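Local coordinates for protein histidine kinase (Pseudomonas aeruginosa, PDB 7C1I) that probably relays phosphoryl groups between sensor kinase receiver domains and downstream response regulators, as a histidine-containing phosphotransfer (HPt) protein of a two-component regulatory system, at residues A3-D7 with I103-F108; Y74-L78 with L93-M97. Numbering follows the deposited sequence.

Both contacts use helix 90-112, the last helix of this all-helical HPt protein, at two levels along its length. Interaction 2 (74-78 with 93-97) joins its early turns to the preceding helix 69-83 in an antiparallel hairpin; interaction 1 (3-7 with 103-108) packs the N-terminal loop, just before helix 8-18, against later turns. Their centres lie about 16 Å apart and their nearest atoms about 7 Å apart, so they do not touch. Along the chain, interaction 2 is nested inside the span closed by interaction 1, which brings the beginning of the chain to its last helix. One contact belongs to the packing of the bundle's own helices, while the other joins the N-terminal loop to the same last helix.

Interaction 1 of 2, residues A3-D7 with I103-F108; sequences APHLD and IVRILF
Residues 3-7 form an irregular loop, with a cis peptide bond before Pro4, that runs into helix 8-18 after the N-cap residue Asp7. Residues 103-108 are α-helical, with Leu107 N bonded to Ile103 O (3.1 Å) and Phe108 N to Val104 O (2.8 Å). The nearest CA atoms are those of His5 and Val104, 6.8 Å apart; with phi/psi of -74/-38° at His5 and -125/135° at Leu6, the CA-to-CB bonds of both point toward the helix. His5 (chi1 m, chi2 -67°) offers a ring face to Ile103 (m, t): Ile103 CD1 lies 3.8 Å from the ring centroid, 24° off the normal, a CH-pi contact. Leu6 (m, t) has a branched end suited to a groove between helical side chains: its CD1 is 3.8 Å from Leu107 CD1 and 3.7 Å from Phe108 CE1, while its CD2 is 4.2 Å from Val104 CG2. This is structural packing that joins the N-terminal part of the chain to the last helix of the HPt bundle. Between these segments there is no hydrogen bond, so the contact itself is apolar and CH-pi packing; His5 ND1, hydrogen-bonded to OE2 of Glu100, ties the same loop to helix 90-112 one turn earlier.

Interaction 2 of 2, residues Y74-L78 with L93-M97; sequences YCKEL and LIEQM
This is antiparallel helix-helix packing, buried within the bundle, between helix 69-83 and helix 90-112, successive helices that form a hairpin in the HPt domain. Both segments are helical, with Leu78 N bonded to Tyr74 O (3.0 Å) and Met97 N to Leu93 O (2.9 Å). The axes of the short segments approach to 9.5 Å, at a signed crossing angle of -162°. The nearest CA atoms, of Tyr74 and Leu93, are 6.3 Å apart. Tyr74 (chi1 m, chi2 -56°) lies between the helices: Gln96 CB sits 3.9 Å from its ring centroid and only 1° off the normal, a CH-pi contact. In the conformer given here (one of two deposited), flexible Met97 (m, t, p) fills the space deeper in, with CG a tight 3.3 Å from Tyr74 CB, CE 3.6 Å from Cys75 SG and SD 4.2 Å from Leu78 CD2. Leu78 (t, p) also places CD2 4.0 Å from Ile94 CG1, and its CB lies 4.3 Å from Leu93 CD1. At the margin the longer polar side chains suit contact with solvent: one water donates to both Glu77 OE1 and Gln96 OE1, each at 2.8 Å, and Glu77 OE2 forms a salt bridge with Arg89. The apolar side faces the other bundle helices, where Leu40 of helix 22-45 touches Leu78, Ile94 and Met97, and Phe59 of helix 49-65 touches Cys75 and Met97, so the hairpin closes the four-helix bundle characteristic of HPt domains.

Interaction 1 of 2, residues A3-D7 with I103-F108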
# COMPACT_ATOMS: atom_id res chain seq x y z
N ALA A 3 12.90 6.55 -18.67
CA ALA A 3 12.38 5.32 -19.30
C ALA A 3 12.49 4.22 -18.25
O ALA A 3 13.33 4.41 -17.38
CB ALA A 3 13.14 5.00 -20.57
N PRO A 4 11.62 3.18 -18.20
CA PRO A 4 10.51 2.95 -19.13
C PRO A 4 9.21 3.69 -18.80
O PRO A 4 8.22 3.57 -19.51
CB PRO A 4 10.24 1.45 -18.98
CG PRO A 4 10.48 1.20 -17.51
CD PRO A 4 11.70 2.06 -17.25
N HIS A 5 9.19 4.52 -17.76
CA HIS A 5 7.99 5.18 -17.18
C HIS A 5 7.50 6.29 -18.11
O HIS A 5 6.29 6.57 -18.21
CB HIS A 5 8.33 5.75 -15.79
CG HIS A 5 8.85 4.69 -14.88
ND1 HIS A 5 8.09 3.64 -14.41
CD2 HIS A 5 10.11 4.50 -14.44
CE1 HIS A 5 8.87 2.76 -13.79
NE2 HIS A 5 10.10 3.30 -13.77
N LEU A 6 8.45 7.02 -18.71
CA LEU A 6 8.09 8.15 -19.61
C LEU A 6 8.77 7.90 -20.96
O LEU A 6 9.93 7.45 -20.98
CB LEU A 6 8.60 9.45 -18.97
CG LEU A 6 7.85 9.93 -17.73
CD1 LEU A 6 8.51 11.19 -17.20
CD2 LEU A 6 6.41 10.18 -18.14
N ASP A 7 8.02 8.09 -22.05
CA ASP A 7 8.61 7.95 -23.41
C ASP A 7 9.08 9.36 -23.78
O ASP A 7 8.27 10.29 -23.95
CB ASP A 7 7.62 7.45 -24.47
CG ASP A 7 8.27 7.23 -25.82
OD1 ASP A 7 9.20 8.00 -26.16
OD2 ASP A 7 7.73 6.42 -26.60
N ILE A 103 5.51 7.69 -9.67
CA ILE A 103 6.81 7.90 -10.38
C ILE A 103 6.63 9.08 -11.34
O ILE A 103 7.51 9.95 -11.40
CB ILE A 103 7.31 6.63 -11.09
CG1 ILE A 103 7.50 5.48 -10.10
CG2 ILE A 103 8.51 6.95 -11.96
CD1 ILE A 103 7.84 4.17 -10.78
N VAL A 104 5.62 8.97 -12.20
CA VAL A 104 5.43 10.08 -13.18
C VAL A 104 5.30 11.40 -12.41
O VAL A 104 5.88 12.43 -12.82
CB VAL A 104 4.14 9.81 -13.98
CG1 VAL A 104 3.88 11.04 -14.85
CG2 VAL A 104 4.43 8.56 -14.79
N ARG A 105 4.57 11.47 -11.29
CA ARG A 105 4.33 12.68 -10.47
C ARG A 105 5.71 13.24 -10.09
O ARG A 105 5.89 14.46 -10.25
CB ARG A 105 3.41 12.35 -9.29
CG ARG A 105 3.02 13.66 -8.60
CD ARG A 105 2.16 13.32 -7.40
NE ARG A 105 1.55 14.48 -6.76
CZ ARG A 105 2.12 15.46 -6.07
NH1 ARG A 105 3.43 15.43 -5.89
NH2 ARG A 105 1.40 16.48 -5.64
N ILE A 106 6.55 12.44 -9.42
CA ILE A 106 7.78 13.09 -8.86
C ILE A 106 8.64 13.54 -10.05
O ILE A 106 9.31 14.59 -9.91
CB ILE A 106 8.50 12.15 -7.88
CG1 ILE A 106 9.72 12.87 -7.31
CG2 ILE A 106 9.07 10.91 -8.54
CD1 ILE A 106 9.47 14.11 -6.49
N LEU A 107 8.70 12.81 -11.16
CA LEU A 107 9.52 13.22 -12.33
C LEU A 107 8.91 14.53 -12.84
O LEU A 107 9.68 15.43 -13.25
CB LEU A 107 9.55 12.16 -13.43
CG LEU A 107 10.24 10.87 -13.00
CD1 LEU A 107 10.08 9.80 -14.08
CD2 LEU A 107 11.71 11.21 -12.76
N PHE A 108 7.58 14.67 -12.89
CA PHE A 108 7.03 15.95 -13.40
C PHE A 108 7.25 17.08 -12.39
O PHE A 108 7.51 18.22 -12.82
CB PHE A 108 5.53 15.79 -13.71
CG PHE A 108 5.25 15.11 -15.03
CD1 PHE A 108 6.18 14.43 -15.79
CD2 PHE A 108 3.92 15.10 -15.41
CE1 PHE A 108 5.92 13.84 -17.02
CE2 PHE A 108 3.65 14.51 -16.64
CZ PHE A 108 4.60 13.87 -17.40

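Interaction 2 of 2, residues Y74-L78 with L93-M97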
# COMPACT_ATOMS: atom_id res chain seq x y z
N TYR A 74 -1.67 0.12 -17.84
CA TYR A 74 -2.52 -0.38 -16.73
C TYR A 74 -3.94 0.14 -16.95
O TYR A 74 -4.94 -0.53 -16.62
CB TYR A 74 -2.05 0.12 -15.36
CG TYR A 74 -0.66 -0.37 -15.04
CD1 TYR A 74 -0.35 -1.72 -15.04
CD2 TYR A 74 0.30 0.49 -14.52
CE1 TYR A 74 0.95 -2.15 -14.85
CE2 TYR A 74 1.57 0.05 -14.20
CZ TYR A 74 1.89 -1.29 -14.30
OH TYR A 74 3.15 -1.76 -14.05
N CYS A 75 -4.08 1.41 -17.34
CA CYS A 75 -5.44 1.97 -17.58
C CYS A 75 -6.13 1.11 -18.64
O CYS A 75 -7.34 0.86 -18.50
CB CYS A 75 -5.33 3.39 -18.13
SG CYS A 75 -4.75 4.59 -16.90
N LYS A 76 -5.41 0.72 -19.70
CA LYS A 76 -6.02 -0.10 -20.78
C LYS A 76 -6.50 -1.45 -20.24
O LYS A 76 -7.63 -1.90 -20.53
CB LYS A 76 -4.96 -0.28 -21.88
CG LYS A 76 -5.41 -1.16 -23.03
CD LYS A 76 -4.29 -1.35 -24.03
CE LYS A 76 -4.62 -2.20 -25.24
NZ LYS A 76 -4.39 -3.64 -24.96
N GLU A 77 -5.68 -2.03 -19.36
CA GLU A 77 -6.09 -3.34 -18.76
C GLU A 77 -7.37 -3.19 -17.93
O GLU A 77 -8.28 -4.05 -17.98
CB GLU A 77 -4.97 -3.86 -17.87
CG GLU A 77 -3.73 -4.36 -18.59
CD GLU A 77 -2.80 -5.00 -17.58
OE1 GLU A 77 -1.88 -4.31 -17.10
OE2 GLU A 77 -2.94 -6.23 -17.38
N LEU A 78 -7.48 -2.09 -17.18
CA LEU A 78 -8.69 -1.82 -16.36
C LEU A 78 -9.88 -1.62 -17.31
O LEU A 78 -11.00 -2.06 -17.01
CB LEU A 78 -8.45 -0.67 -15.38
CG LEU A 78 -9.67 -0.38 -14.50
CD1 LEU A 78 -10.04 -1.63 -13.72
CD2 LEU A 78 -9.26 0.76 -13.58
N LEU A 93 -5.15 -3.50 -10.15
CA LEU A 93 -4.74 -2.58 -11.25
C LEU A 93 -4.74 -1.13 -10.74
O LEU A 93 -3.87 -0.32 -11.14
CB LEU A 93 -5.74 -2.75 -12.40
CG LEU A 93 -5.43 -3.96 -13.27
CD1 LEU A 93 -6.63 -4.32 -14.12
CD2 LEU A 93 -4.19 -3.80 -14.14
N ILE A 94 -5.74 -0.70 -9.97
CA ILE A 94 -5.76 0.66 -9.35
C ILE A 94 -4.49 0.87 -8.51
O ILE A 94 -3.85 1.93 -8.63
CB ILE A 94 -7.10 0.97 -8.66
CG1 ILE A 94 -8.20 0.97 -9.73
CG2 ILE A 94 -6.99 2.27 -7.87
CD1 ILE A 94 -9.55 0.99 -9.05
N GLU A 95 -4.12 -0.14 -7.71
CA GLU A 95 -2.88 0.04 -6.92
C GLU A 95 -1.66 0.17 -7.84
O GLU A 95 -0.77 0.98 -7.52
CB GLU A 95 -2.76 -1.11 -5.93
CG GLU A 95 -1.50 -0.99 -5.09
CD GLU A 95 -1.48 0.21 -4.16
OE1 GLU A 95 -2.48 0.89 -3.86
OE2 GLU A 95 -0.32 0.55 -3.83
N GLN A 96 -1.56 -0.61 -8.92
CA GLN A 96 -0.42 -0.52 -9.87
C GLN A 96 -0.47 0.91 -10.44
O GLN A 96 0.63 1.48 -10.65
CB GLN A 96 -0.50 -1.53 -11.01
CG GLN A 96 -0.20 -2.94 -10.52
CD GLN A 96 -0.17 -3.89 -11.69
OE1 GLN A 96 -1.16 -4.10 -12.39
NE2 GLN A 96 0.99 -4.46 -11.95
N MET A 97 -1.64 1.49 -10.69
CA MET A 97 -1.70 2.85 -11.31
C MET A 97 -1.37 3.95 -10.30
O MET A 97 -0.73 5.00 -10.52
CB MET A 97 -3.11 2.98 -11.89
CG MET A 97 -3.44 2.14 -13.11
SD MET A 97 -5.24 1.95 -13.29
CE MET A 97 -5.72 3.66 -13.51
O HOH W 1 -0.87 -5.47 -14.78